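Local coordinates for sensor protein (Geobacter sulfurreducens PCA, PDB 2R78), which is a PAS domain of a hybrid sensor histidine kinase and response regulator, which probably autophosphorylates from ATP in two-component signalling, at residues A20-F25 with V36-I40; G31-V36 with F51-W56; T96-S100 with I112-V116. The contacts are given in a common frame with arbitrary orientation. Numbering follows the deposited sequence.

All three contacts belong to one PAS domain and reach the same antiparallel sheet, whose strand order is 33-36, 23-27, 109-115, 94-103, 81-88. Contacts 1 and 2 have centres about 13 Å apart, share Val36 and interleave along the chain; contact 3 comes later in sequence, its centre about 11 Å from that of contact 1 and 16 Å from that of contact 2. Strand 23-27 pairs with strand 109-115, where Gly23 O lies 2.9 Å from Ala113 N. Contacts 1 and 2 meet through Phe25, Tyr33, Ile40 and Phe51. Contacts 1 and 3 link the sheet to the second subunit, through Asp22 and Arg114, while contact 2 joins its edge strand to the chain after helix 48-51.

Contact 1 (A20-F25 with V36-I40); sequences AIDGIF and VNPAI
Asn37 ties both pieces of chain together with its side-chain amide. Its OD1 accepts from Ile24 N at 3.0 Å and, as N-cap of helix 38-44, from Ile40 N at 3.1 Å; its ND2 donates to Asp22 O at 3.2 Å and also to Phe17 O. The CA-to-CB bond points toward 20-25, and chi1 of 79° (p) places the amide for these bonds; the backbone adds Asn37 N to Ile24 O at 3.0 Å. Next to that bond, one residue after Ile24 and one before Asn37, Phe25 and Val36 form an antiparallel non-hydrogen-bonded pair, CA atoms 4.4 Å apart, with both CB atoms on one face of the sheet and Phe25 CB 3.9 Å from Val36 CG1. Ala20 is the first residue to leave the helical conformation, Ile21 returns to it (-80/-35), and the chain is extended from Asp22. A water spans Ala20 O (2.8 Å) and, weakly, Ala39 N (3.0 Å). Ala39 CB sits 3.3 Å from Ile21 O, while Ile40 CG1 packs 3.3 Å from Gly23 CA; a CB on Gly23 would clash there. Ile40 CD1 reaches the edge of the Phe25 ring, 3.8 Å from CD2. Asp22 turns away, forming salt bridges with Arg114 of its own chain and Arg114 of the second subunit. The geometry joins the first strand of the PAS fold to the start of the helix after its second strand, with an asparagine N-cap at the junction.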
ATOM      1  N   ALA B  20      -2.830   3.518  -3.851  1.00 17.73           N
ATOM      2  CA  ALA B  20      -3.242   2.610  -2.779  1.00 18.53           C
ATOM      3  C   ALA B  20      -4.702   2.924  -2.426  1.00 19.40           C
ATOM      4  O   ALA B  20      -5.106   4.067  -2.447  1.00 18.49           O
ATOM      5  CB  ALA B  20      -2.306   2.763  -1.557  1.00 18.48           C
ATOM      6  N   ILE B  21      -5.504   1.893  -2.154  1.00 21.95           N
ATOM      7  CA  ILE B  21      -6.878   2.113  -1.636  1.00 22.22           C
ATOM      8  C   ILE B  21      -6.809   2.414  -0.120  1.00 22.25           C
ATOM      9  O   ILE B  21      -7.569   3.235   0.417  1.00 23.40           O
ATOM     10  CB  ILE B  21      -7.778   0.886  -1.895  1.00 23.44           C
ATOM     11  CG1 ILE B  21      -7.958   0.653  -3.397  1.00 25.46           C
ATOM     12  CG2 ILE B  21      -9.150   1.079  -1.254  1.00 24.38           C
ATOM     13  CD1 ILE B  21      -6.965  -0.307  -3.958  1.00 27.02           C
ATOM     14  N   ASP B  22      -5.874   1.771   0.557  1.00 21.71           N
ATOM     15  CA  ASP B  22      -5.602   2.112   1.949  1.00 21.35           C
ATOM     16  C   ASP B  22      -4.968   3.500   2.072  1.00 19.73           C
ATOM     17  O   ASP B  22      -4.278   3.984   1.162  1.00 18.71           O
ATOM     18  CB  ASP B  22      -4.687   1.106   2.601  1.00 21.69           C
ATOM     19  CG  ASP B  22      -5.374  -0.208   2.912  1.00 23.94           C
ATOM     20  OD1 ASP B  22      -6.635  -0.301   2.933  1.00 26.81           O
ATOM     21  OD2 ASP B  22      -4.622  -1.148   3.178  1.00 28.42           O
ATOM     22  N   GLY B  23      -5.231   4.132   3.206  1.00 18.61           N
ATOM     23  CA  GLY B  23      -4.593   5.384   3.541  1.00 16.70           C
ATOM     24  C   GLY B  23      -3.115   5.189   3.859  1.00 16.49           C
ATOM     25  O   GLY B  23      -2.732   4.212   4.492  1.00 16.21           O
ATOM     26  N   ILE B  24      -2.283   6.131   3.409  1.00 15.11           N
ATOM     27  CA  ILE B  24      -0.854   6.089   3.739  1.00 15.39           C
ATOM     28  C   ILE B  24      -0.457   7.495   4.167  1.00 15.26           C
ATOM     29  O   ILE B  24      -0.823   8.468   3.518  1.00 15.40           O
ATOM     30  CB  ILE B  24       0.039   5.618   2.543  1.00 14.43           C
ATOM     31  CG1 ILE B  24      -0.417   4.264   1.993  1.00 14.82           C
ATOM     32  CG2 ILE B  24       1.507   5.579   2.961  1.00 15.05           C
ATOM     33  CD1 ILE B  24       0.249   3.861   0.659  1.00 16.02           C
ATOM     34  N   PHE B  25       0.264   7.592   5.276  1.00 15.15           N
ATOM     35  CA  PHE B  25       0.741   8.863   5.760  1.00 16.10           C
ATOM     36  C   PHE B  25       2.210   8.744   6.163  1.00 15.85           C
ATOM     37  O   PHE B  25       2.697   7.650   6.489  1.00 15.60           O
ATOM     38  CB  PHE B  25      -0.149   9.444   6.885  1.00 17.24           C
ATOM     39  CG  PHE B  25      -0.249   8.593   8.134  1.00 17.06           C
ATOM     40  CD1 PHE B  25       0.641   8.760   9.185  1.00 20.44           C
ATOM     41  CD2 PHE B  25      -1.276   7.662   8.279  1.00 19.73           C
ATOM     42  CE1 PHE B  25       0.516   7.989  10.350  1.00 19.76           C
ATOM     43  CE2 PHE B  25      -1.399   6.899   9.448  1.00 19.60           C
ATOM     44  CZ  PHE B  25      -0.490   7.052  10.459  1.00 19.98           C
ATOM     45  N   VAL B  36       0.534  12.764   2.932  1.00 18.56           N
ATOM     46  CA  VAL B  36      -0.697  11.972   3.036  1.00 18.70           C
ATOM     47  C   VAL B  36      -1.191  11.656   1.641  1.00 18.45           C
ATOM     48  O   VAL B  36      -1.127  12.499   0.738  1.00 18.26           O
ATOM     49  CB  VAL B  36      -1.857  12.677   3.806  1.00 20.01           C
ATOM     50  CG1 VAL B  36      -1.507  12.758   5.269  1.00 20.80           C
ATOM     51  CG2 VAL B  36      -2.190  14.040   3.180  1.00 20.73           C
ATOM     52  N   ASN B  37      -1.667  10.435   1.457  1.00 17.73           N
ATOM     53  CA  ASN B  37      -2.020  10.024   0.108  1.00 17.64           C
ATOM     54  C   ASN B  37      -3.450  10.383  -0.283  1.00 18.20           C
ATOM     55  O   ASN B  37      -4.266  10.789   0.562  1.00 18.02           O
ATOM     56  CB  ASN B  37      -1.686   8.555  -0.134  1.00 17.18           C
ATOM     57  CG  ASN B  37      -2.676   7.618   0.441  1.00 18.12           C
ATOM     58  OD1 ASN B  37      -3.427   7.943   1.374  1.00 17.07           O
ATOM     59  ND2 ASN B  37      -2.652   6.396  -0.063  1.00 17.73           N
ATOM     60  N   PRO B  38      -3.773  10.257  -1.570  1.00 19.97           N
ATOM     61  CA  PRO B  38      -5.134  10.628  -1.930  1.00 21.50           C
ATOM     62  C   PRO B  38      -6.237   9.867  -1.172  1.00 22.03           C
ATOM     63  O   PRO B  38      -7.295  10.455  -0.874  1.00 23.54           O
ATOM     64  CB  PRO B  38      -5.188  10.318  -3.427  1.00 21.33           C
ATOM     65  CG  PRO B  38      -3.782  10.500  -3.881  1.00 20.16           C
ATOM     66  CD  PRO B  38      -2.948   9.943  -2.750  1.00 19.75           C
ATOM     67  N   ALA B  39      -6.011   8.585  -0.894  1.00 22.24           N
ATOM     68  CA  ALA B  39      -7.008   7.766  -0.206  1.00 22.78           C
ATOM     69  C   ALA B  39      -7.371   8.356   1.150  1.00 23.82           C
ATOM     70  O   ALA B  39      -8.555   8.378   1.497  1.00 24.44           O
ATOM     71  CB  ALA B  39      -6.561   6.333  -0.065  1.00 22.66           C
ATOM     72  N   ILE B  40      -6.376   8.835   1.912  1.00 24.56           N
ATOM     73  CA  ILE B  40      -6.672   9.469   3.219  1.00 25.22           C
ATOM     74  C   ILE B  40      -7.443  10.757   3.074  1.00 27.20           C
ATOM     75  O   ILE B  40      -8.411  11.015   3.810  1.00 27.27           O
ATOM     76  CB  ILE B  40      -5.415   9.790   4.025  1.00 25.04           C
ATOM     77  CG1 ILE B  40      -4.877   8.500   4.613  1.00 24.43           C
ATOM     78  CG2 ILE B  40      -5.776  10.796   5.194  1.00 25.67           C
ATOM     79  CD1 ILE B  40      -4.029   8.657   5.885  1.00 25.42           C
TER
HETATM   80  O   HOH W   1      -4.573   6.801  -2.895  1.00 20.05           O

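Contact 2 (G31-V36 with F51-W56); sequences GHYLDV and FLALDW. With ACT (acetate ion), chain G.
A histidine-carboxylate hydrogen bond, His32 ND1 to Asp55 OD1 at 2.9 Å, links an edge strand of the PAS sheet, with the residues leading into it, to the irregular chain that follows helix 48-51. His32 and Asp55 also form a single backbone bridge, CA atoms 4.8 Å apart, flanked by Trp56 N to Gly31 O at 2.8 Å and a weak Tyr33 N to Leu54 O bond at 3.4 Å. Gly31 has phi/psi of 90/10, a conformation that calls for glycine, and a CB would also crowd Trp56 CB. Residues 51-54 make a type I turn, with Leu54 N bonded to Phe51 O at 2.9 Å; from Leu54 the chain is extended. Farther along strand 33-36, Leu34 and Asp35 form a classic beta bulge opposite Ile26, and Asp35 OD1 accepts from Val36 N at 2.8 Å while bridging to Arg48. Tyr33, chi1 -76° (m), points toward 51-56 and contributes most to the packing. The edge of Phe51 (chi1 t) meets its ring face, centroids 4.9 Å apart and planes at 83°, a T-shaped stack. Leu52 CD2 lies 4.1 Å from Tyr33 CB, and Leu54 CB lies 4.0 Å from Tyr33 CD2. Trp56 (chi1 t) is buried against Ala68 and Leu72 of helix 67-76, its NE1 bonds to Ser71 OG, and its ring edge meets the Tyr33 hydroxyl, OH to CE3 3.5 Å. Tyr33 OH donates to O of an acetate, probably from the crystallisation liquor, at 2.7 Å.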
ATOM      1  N   GLY B  31       5.843  13.689  15.360  1.00 21.57           N
ATOM      2  CA  GLY B  31       4.411  13.570  15.102  1.00 21.02           C
ATOM      3  C   GLY B  31       3.792  14.562  14.150  1.00 20.12           C
ATOM      4  O   GLY B  31       2.570  14.614  14.006  1.00 19.39           O
ATOM      5  N   HIS B  32       4.628  15.343  13.465  1.00 20.18           N
ATOM      6  CA  HIS B  32       4.144  16.269  12.460  1.00 20.09           C
ATOM      7  C   HIS B  32       3.895  15.501  11.164  1.00 19.25           C
ATOM      8  O   HIS B  32       4.797  14.799  10.668  1.00 19.99           O
ATOM      9  CB  HIS B  32       5.169  17.357  12.183  1.00 20.98           C
ATOM     10  CG  HIS B  32       5.637  18.087  13.404  1.00 22.41           C
ATOM     11  ND1 HIS B  32       4.780  18.759  14.241  1.00 25.10           N
ATOM     12  CD2 HIS B  32       6.881  18.262  13.913  1.00 24.26           C
ATOM     13  CE1 HIS B  32       5.473  19.324  15.219  1.00 25.15           C
ATOM     14  NE2 HIS B  32       6.750  19.037  15.045  1.00 25.55           N
ATOM     15  N   TYR B  33       2.681  15.606  10.640  1.00 18.47           N
ATOM     16  CA  TYR B  33       2.366  14.979   9.356  1.00 19.03           C
ATOM     17  C   TYR B  33       3.151  15.680   8.234  1.00 19.88           C
ATOM     18  O   TYR B  33       3.139  16.906   8.136  1.00 20.68           O
ATOM     19  CB  TYR B  33       0.871  14.963   9.090  1.00 18.35           C
ATOM     20  CG  TYR B  33       0.103  13.908   9.877  1.00 18.28           C
ATOM     21  CD1 TYR B  33       0.114  12.576   9.496  1.00 19.75           C
ATOM     22  CD2 TYR B  33      -0.658  14.237  10.975  1.00 18.71           C
ATOM     23  CE1 TYR B  33      -0.629  11.614  10.190  1.00 20.45           C
ATOM     24  CE2 TYR B  33      -1.388  13.253  11.699  1.00 17.97           C
ATOM     25  CZ  TYR B  33      -1.391  11.967  11.287  1.00 18.35           C
ATOM     26  OH  TYR B  33      -2.097  10.960  11.946  1.00 18.30           O
ATOM     27  N   LEU B  34       3.841  14.866   7.427  1.00 19.86           N
ATOM     28  CA  LEU B  34       4.719  15.328   6.319  1.00 20.22           C
ATOM     29  C   LEU B  34       4.126  15.052   4.921  1.00 20.32           C
ATOM     30  O   LEU B  34       4.334  15.842   3.958  1.00 20.01           O
ATOM     31  CB  LEU B  34       6.080  14.644   6.401  1.00 21.34           C
ATOM     32  CG  LEU B  34       6.987  14.843   7.632  1.00 23.07           C
ATOM     33  CD1 LEU B  34       8.269  14.126   7.461  1.00 24.39           C
ATOM     34  CD2 LEU B  34       7.250  16.317   7.888  1.00 26.24           C
ATOM     35  N   ASP B  35       3.404  13.946   4.791  1.00 19.31           N
ATOM     36  CA  ASP B  35       2.683  13.665   3.548  1.00 19.26           C
ATOM     37  C   ASP B  35       1.514  12.742   3.833  1.00 18.19           C
ATOM     38  O   ASP B  35       1.496  12.050   4.876  1.00 18.02           O
ATOM     39  CB  ASP B  35       3.628  13.052   2.509  1.00 19.22           C
ATOM     40  CG  ASP B  35       3.208  13.310   1.068  1.00 20.16           C
ATOM     41  OD1 ASP B  35       2.084  13.853   0.821  1.00 18.25           O
ATOM     42  OD2 ASP B  35       4.025  12.941   0.166  1.00 19.64           O
ATOM     43  N   VAL B  36       0.534  12.764   2.932  1.00 18.56           N
ATOM     44  CA  VAL B  36      -0.697  11.972   3.036  1.00 18.70           C
ATOM     45  C   VAL B  36      -1.191  11.656   1.641  1.00 18.45           C
ATOM     46  O   VAL B  36      -1.127  12.499   0.738  1.00 18.26           O
ATOM     47  CB  VAL B  36      -1.857  12.677   3.806  1.00 20.01           C
ATOM     48  CG1 VAL B  36      -1.507  12.758   5.269  1.00 20.80           C
ATOM     49  CG2 VAL B  36      -2.190  14.040   3.180  1.00 20.73           C
ATOM     50  N   PHE B  51      -4.507  18.558   5.942  1.00 30.62           N
ATOM     51  CA  PHE B  51      -3.997  17.434   6.697  1.00 29.17           C
ATOM     52  C   PHE B  51      -2.590  17.721   7.225  1.00 28.33           C
ATOM     53  O   PHE B  51      -2.269  17.381   8.362  1.00 27.45           O
ATOM     54  CB  PHE B  51      -4.025  16.163   5.848  1.00 29.66           C
ATOM     55  CG  PHE B  51      -4.130  14.931   6.648  1.00 29.70           C
ATOM     56  CD1 PHE B  51      -5.299  14.194   6.672  1.00 31.18           C
ATOM     57  CD2 PHE B  51      -3.056  14.491   7.379  1.00 32.08           C
ATOM     58  CE1 PHE B  51      -5.393  13.044   7.436  1.00 31.62           C
ATOM     59  CE2 PHE B  51      -3.150  13.324   8.133  1.00 32.70           C
ATOM     60  CZ  PHE B  51      -4.310  12.615   8.152  1.00 31.17           C
ATOM     61  N   LEU B  52      -1.761  18.400   6.426  1.00 27.22           N
ATOM     62  CA  LEU B  52      -0.393  18.679   6.823  1.00 27.80           C
ATOM     63  C   LEU B  52      -0.231  19.787   7.883  1.00 27.64           C
ATOM     64  O   LEU B  52       0.885  20.086   8.306  1.00 29.21           O
ATOM     65  CB  LEU B  52       0.459  18.975   5.567  1.00 27.89           C
ATOM     66  CG  LEU B  52       0.594  17.762   4.625  1.00 28.30           C
ATOM     67  CD1 LEU B  52       1.427  18.118   3.395  1.00 29.20           C
ATOM     68  CD2 LEU B  52       1.179  16.528   5.307  1.00 28.26           C
ATOM     69  N   ALA B  53      -1.340  20.356   8.330  1.00 27.05           N
ATOM     70  CA  ALA B  53      -1.311  21.244   9.493  1.00 26.93           C
ATOM     71  C   ALA B  53      -1.579  20.464  10.779  1.00 26.71           C
ATOM     72  O   ALA B  53      -1.486  21.024  11.882  1.00 27.50           O
ATOM     73  CB  ALA B  53      -2.327  22.358   9.329  1.00 27.20           C
ATOM     74  N   LEU B  54      -1.898  19.180  10.641  1.00 25.43           N
ATOM     75  CA  LEU B  54      -2.222  18.335  11.797  1.00 24.83           C
ATOM     76  C   LEU B  54      -0.986  17.678  12.395  1.00 23.16           C
ATOM     77  O   LEU B  54       0.038  17.397  11.722  1.00 21.86           O
ATOM     78  CB  LEU B  54      -3.233  17.246  11.420  1.00 25.39           C
ATOM     79  CG  LEU B  54      -4.681  17.590  11.034  1.00 26.18           C
ATOM     80  CD1 LEU B  54      -5.396  16.414  10.405  1.00 29.18           C
ATOM     81  CD2 LEU B  54      -5.463  18.063  12.259  1.00 28.92           C
ATOM     82  N   ASP B  55      -1.108  17.418  13.683  1.00 21.09           N
ATOM     83  CA  ASP B  55      -0.176  16.612  14.403  1.00 20.80           C
ATOM     84  C   ASP B  55      -0.868  15.346  14.903  1.00 18.61           C
ATOM     85  O   ASP B  55      -2.098  15.316  15.126  1.00 17.03           O
ATOM     86  CB  ASP B  55       0.364  17.371  15.579  1.00 21.37           C
ATOM     87  CG  ASP B  55       1.182  18.582  15.155  1.00 24.65           C
ATOM     88  OD1 ASP B  55       1.907  18.489  14.133  1.00 28.37           O
ATOM     89  OD2 ASP B  55       1.051  19.608  15.840  1.00 26.38           O
ATOM     90  N   TRP B  56      -0.029  14.329  15.062  1.00 17.14           N
ATOM     91  CA  TRP B  56      -0.398  13.021  15.538  1.00 16.60           C
ATOM     92  C   TRP B  56      -1.209  13.162  16.797  1.00 16.11           C
ATOM     93  O   TRP B  56      -0.779  13.838  17.728  1.00 17.01           O
ATOM     94  CB  TRP B  56       0.856  12.230  15.841  1.00 17.82           C
ATOM     95  CG  TRP B  56       0.723  10.879  16.424  1.00 16.76           C
ATOM     96  CD1 TRP B  56       1.181  10.484  17.628  1.00 17.50           C
ATOM     97  CD2 TRP B  56       0.289   9.686  15.748  1.00 16.10           C
ATOM     98  NE1 TRP B  56       1.009   9.144  17.781  1.00 18.80           N
ATOM     99  CE2 TRP B  56       0.461   8.618  16.640  1.00 16.79           C
ATOM    100  CE3 TRP B  56      -0.232   9.424  14.477  1.00 17.40           C
ATOM    101  CZ2 TRP B  56       0.128   7.294  16.304  1.00 17.86           C
ATOM    102  CZ3 TRP B  56      -0.612   8.132  14.167  1.00 17.96           C
ATOM    103  CH2 TRP B  56      -0.401   7.075  15.063  1.00 17.29           C
TER
HETATM  104  C   ACT G   3      -4.167  10.470  14.835  1.00 16.82           C
HETATM  105  O   ACT G   3      -3.461  11.333  14.250  1.00 17.60           O
HETATM  106  OXT ACT G   3      -4.779  10.864  15.874  1.00 15.25           O
HETATM  107  CH3 ACT G   3      -4.255   9.042  14.319  1.00 19.63           C

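Contact 3 (T96-S100 with I112-V116); sequences TVELS and IARDV
This is antiparallel strand pairing within the beta hairpin of strands 94-103 and 109-115, at the C-terminal end of the PAS fold. The short strand segments approach to 4.4 Å at 147° between N-to-C directions. In register, Glu98-Arg114 and Ser100-Ile112 are hydrogen-bonded pairs (CA atoms 5.1 and 5.2 Å apart), whereas Val97-Asp115 and Leu99-Ala113 are non-hydrogen-bonded (4.8 and 4.6 Å). The four bonds are Glu98 N to Arg114 O 2.8 Å, Arg114 N to Glu98 O 2.9 Å, Ser100 N to Ile112 O 2.9 Å and Ile112 N to Ser100 O 2.8 Å. CA-H...O contacts reinforce them, including Leu99 CA to Ile112 O at 3.3 Å. On one face Leu99 CD2 packs 3.8 Å from Ala113 CB, and Leu99 also touches Trp56. Glu98, Ser100, Ile112 and Arg114 share the other face, where the second subunit packs; there Arg114 NH1 bridges Asp22 of its own chain and Asp22 of the second subunit. Near the chain end, a water donates to Thr96 O (2.8 Å) and Asp115 OD1 (2.6 Å) and accepts from Val116 N (2.9 Å). Another water joins the paired side chains, donating to Glu98 OE1 at 2.5 Å and accepting from Arg114 NE at 3.1 Å.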
ATOM      1  N   THR B  96     -13.769   4.607  12.114  1.00 20.37           N
ATOM      2  CA  THR B  96     -12.817   3.765  12.848  1.00 19.44           C
ATOM      3  C   THR B  96     -11.903   3.105  11.836  1.00 18.93           C
ATOM      4  O   THR B  96     -12.348   2.546  10.827  1.00 18.94           O
ATOM      5  CB  THR B  96     -13.500   2.738  13.749  1.00 20.43           C
ATOM      6  OG1 THR B  96     -14.282   3.459  14.712  1.00 23.90           O
ATOM      7  CG2 THR B  96     -12.490   1.907  14.483  1.00 20.04           C
ATOM      8  N   VAL B  97     -10.624   3.251  12.097  1.00 17.04           N
ATOM      9  CA  VAL B  97      -9.599   2.690  11.244  1.00 17.49           C
ATOM     10  C   VAL B  97      -8.623   1.851  12.010  1.00 16.68           C
ATOM     11  O   VAL B  97      -8.461   2.007  13.234  1.00 16.58           O
ATOM     12  CB  VAL B  97      -8.835   3.760  10.471  1.00 17.72           C
ATOM     13  CG1 VAL B  97      -9.812   4.563   9.589  1.00 20.07           C
ATOM     14  CG2 VAL B  97      -8.056   4.682  11.408  1.00 18.50           C
ATOM     15  N   GLU B  98      -8.009   0.895  11.311  1.00 15.78           N
ATOM     16  CA  GLU B  98      -6.895   0.183  11.885  1.00 17.38           C
ATOM     17  C   GLU B  98      -5.625   0.837  11.390  1.00 17.35           C
ATOM     18  O   GLU B  98      -5.409   0.918  10.170  1.00 17.46           O
ATOM     19  CB  GLU B  98      -6.871  -1.265  11.460  1.00 18.22           C
ATOM     20  CG  GLU B  98      -5.791  -2.023  12.175  1.00 20.66           C
ATOM     21  CD  GLU B  98      -5.623  -3.417  11.642  1.00 23.75           C
ATOM     22  OE1 GLU B  98      -5.084  -3.562  10.515  1.00 30.11           O
ATOM     23  OE2 GLU B  98      -6.039  -4.354  12.358  1.00 31.13           O
ATOM     24  N   LEU B  99      -4.787   1.253  12.329  1.00 16.99           N
ATOM     25  CA  LEU B  99      -3.543   1.922  12.001  1.00 17.34           C
ATOM     26  C   LEU B  99      -2.363   0.960  12.161  1.00 18.05           C
ATOM     27  O   LEU B  99      -2.293   0.222  13.138  1.00 17.35           O
ATOM     28  CB  LEU B  99      -3.326   3.130  12.914  1.00 17.86           C
ATOM     29  CG  LEU B  99      -4.358   4.253  12.930  1.00 18.69           C
ATOM     30  CD1 LEU B  99      -3.970   5.289  14.035  1.00 22.71           C
ATOM     31  CD2 LEU B  99      -4.505   4.938  11.578  1.00 21.72           C
ATOM     32  N   SER B 100      -1.416   1.044  11.236  1.00 17.88           N
ATOM     33  CA  SER B 100      -0.106   0.439  11.384  1.00 18.84           C
ATOM     34  C   SER B 100       0.900   1.571  11.226  1.00 18.64           C
ATOM     35  O   SER B 100       0.667   2.506  10.442  1.00 18.39           O
ATOM     36  CB  SER B 100       0.065  -0.634  10.318  1.00 20.27           C
ATOM     37  OG  SER B 100      -0.958  -1.614  10.537  1.00 25.68           O
ATOM     38  N   ILE B 112      -0.058   3.378   7.833  1.00 16.12           N
ATOM     39  CA  ILE B 112      -1.097   2.878   6.945  1.00 17.84           C
ATOM     40  C   ILE B 112      -2.409   2.877   7.756  1.00 17.74           C
ATOM     41  O   ILE B 112      -2.404   2.503   8.925  1.00 18.21           O
ATOM     42  CB  ILE B 112      -0.774   1.444   6.477  1.00 18.47           C
ATOM     43  CG1 ILE B 112       0.563   1.367   5.721  1.00 19.39           C
ATOM     44  CG2 ILE B 112      -1.837   0.953   5.534  1.00 20.01           C
ATOM     45  CD1 ILE B 112       1.095  -0.094   5.525  1.00 20.93           C
ATOM     46  N   ALA B 113      -3.505   3.329   7.146  1.00 17.69           N
ATOM     47  CA  ALA B 113      -4.840   3.357   7.802  1.00 18.71           C
ATOM     48  C   ALA B 113      -5.778   2.541   6.929  1.00 19.41           C
ATOM     49  O   ALA B 113      -5.877   2.810   5.744  1.00 20.18           O
ATOM     50  CB  ALA B 113      -5.355   4.798   7.914  1.00 18.62           C
ATOM     51  N   ARG B 114      -6.468   1.568   7.519  1.00 20.86           N
ATOM     52  CA  ARG B 114      -7.403   0.697   6.820  1.00 23.64           C
ATOM     53  C   ARG B 114      -8.794   0.790   7.457  1.00 24.28           C
ATOM     54  O   ARG B 114      -8.932   0.923   8.677  1.00 21.30           O
ATOM     55  CB  ARG B 114      -6.954  -0.769   6.926  1.00 23.93           C
ATOM     56  CG  ARG B 114      -5.596  -1.103   6.303  1.00 26.96           C
ATOM     57  CD  ARG B 114      -5.176  -2.594   6.438  1.00 29.07           C
ATOM     58  NE  ARG B 114      -6.195  -3.557   5.951  1.00 33.34           N
ATOM     59  CZ  ARG B 114      -6.320  -3.993   4.684  1.00 34.97           C
ATOM     60  NH1 ARG B 114      -5.529  -3.539   3.723  1.00 35.38           N
ATOM     61  NH2 ARG B 114      -7.273  -4.864   4.364  1.00 34.74           N
ATOM     62  N   ASP B 115      -9.841   0.658   6.656  1.00 27.12           N
ATOM     63  CA  ASP B 115     -11.190   0.463   7.249  1.00 28.40           C
ATOM     64  C   ASP B 115     -11.321  -0.803   8.085  1.00 29.82           C
ATOM     65  O   ASP B 115     -10.667  -1.813   7.782  1.00 29.90           O
ATOM     66  CB  ASP B 115     -12.249   0.441   6.162  1.00 29.50           C
ATOM     67  CG  ASP B 115     -12.592   1.830   5.690  1.00 32.77           C
ATOM     68  OD1 ASP B 115     -12.927   2.675   6.569  1.00 35.61           O
ATOM     69  OD2 ASP B 115     -12.528   2.069   4.454  1.00 36.52           O
ATOM     70  N   VAL B 116     -12.174  -0.743   9.129  1.00 30.64           N
ATOM     71  CA  VAL B 116     -12.315  -1.827  10.125  1.00 31.35           C
ATOM     72  C   VAL B 116     -13.606  -1.768  10.944  1.00 32.44           C
ATOM     73  O   VAL B 116     -13.891  -0.797  11.667  1.00 33.33           O
ATOM     74  CB  VAL B 116     -11.188  -1.802  11.169  1.00 31.98           C
ATOM     75  CG1 VAL B 116      -9.826  -1.573  10.487  1.00 33.59           C
ATOM     76  CG2 VAL B 116     -11.451  -0.763  12.201  1.00 30.06           C
TER
HETATM   77  O   HOH W   2     -13.864   1.539   8.722  1.00 34.54           O
HETATM   78  O   HOH W   3      -6.912  -4.073   8.959  1.00 51.00           O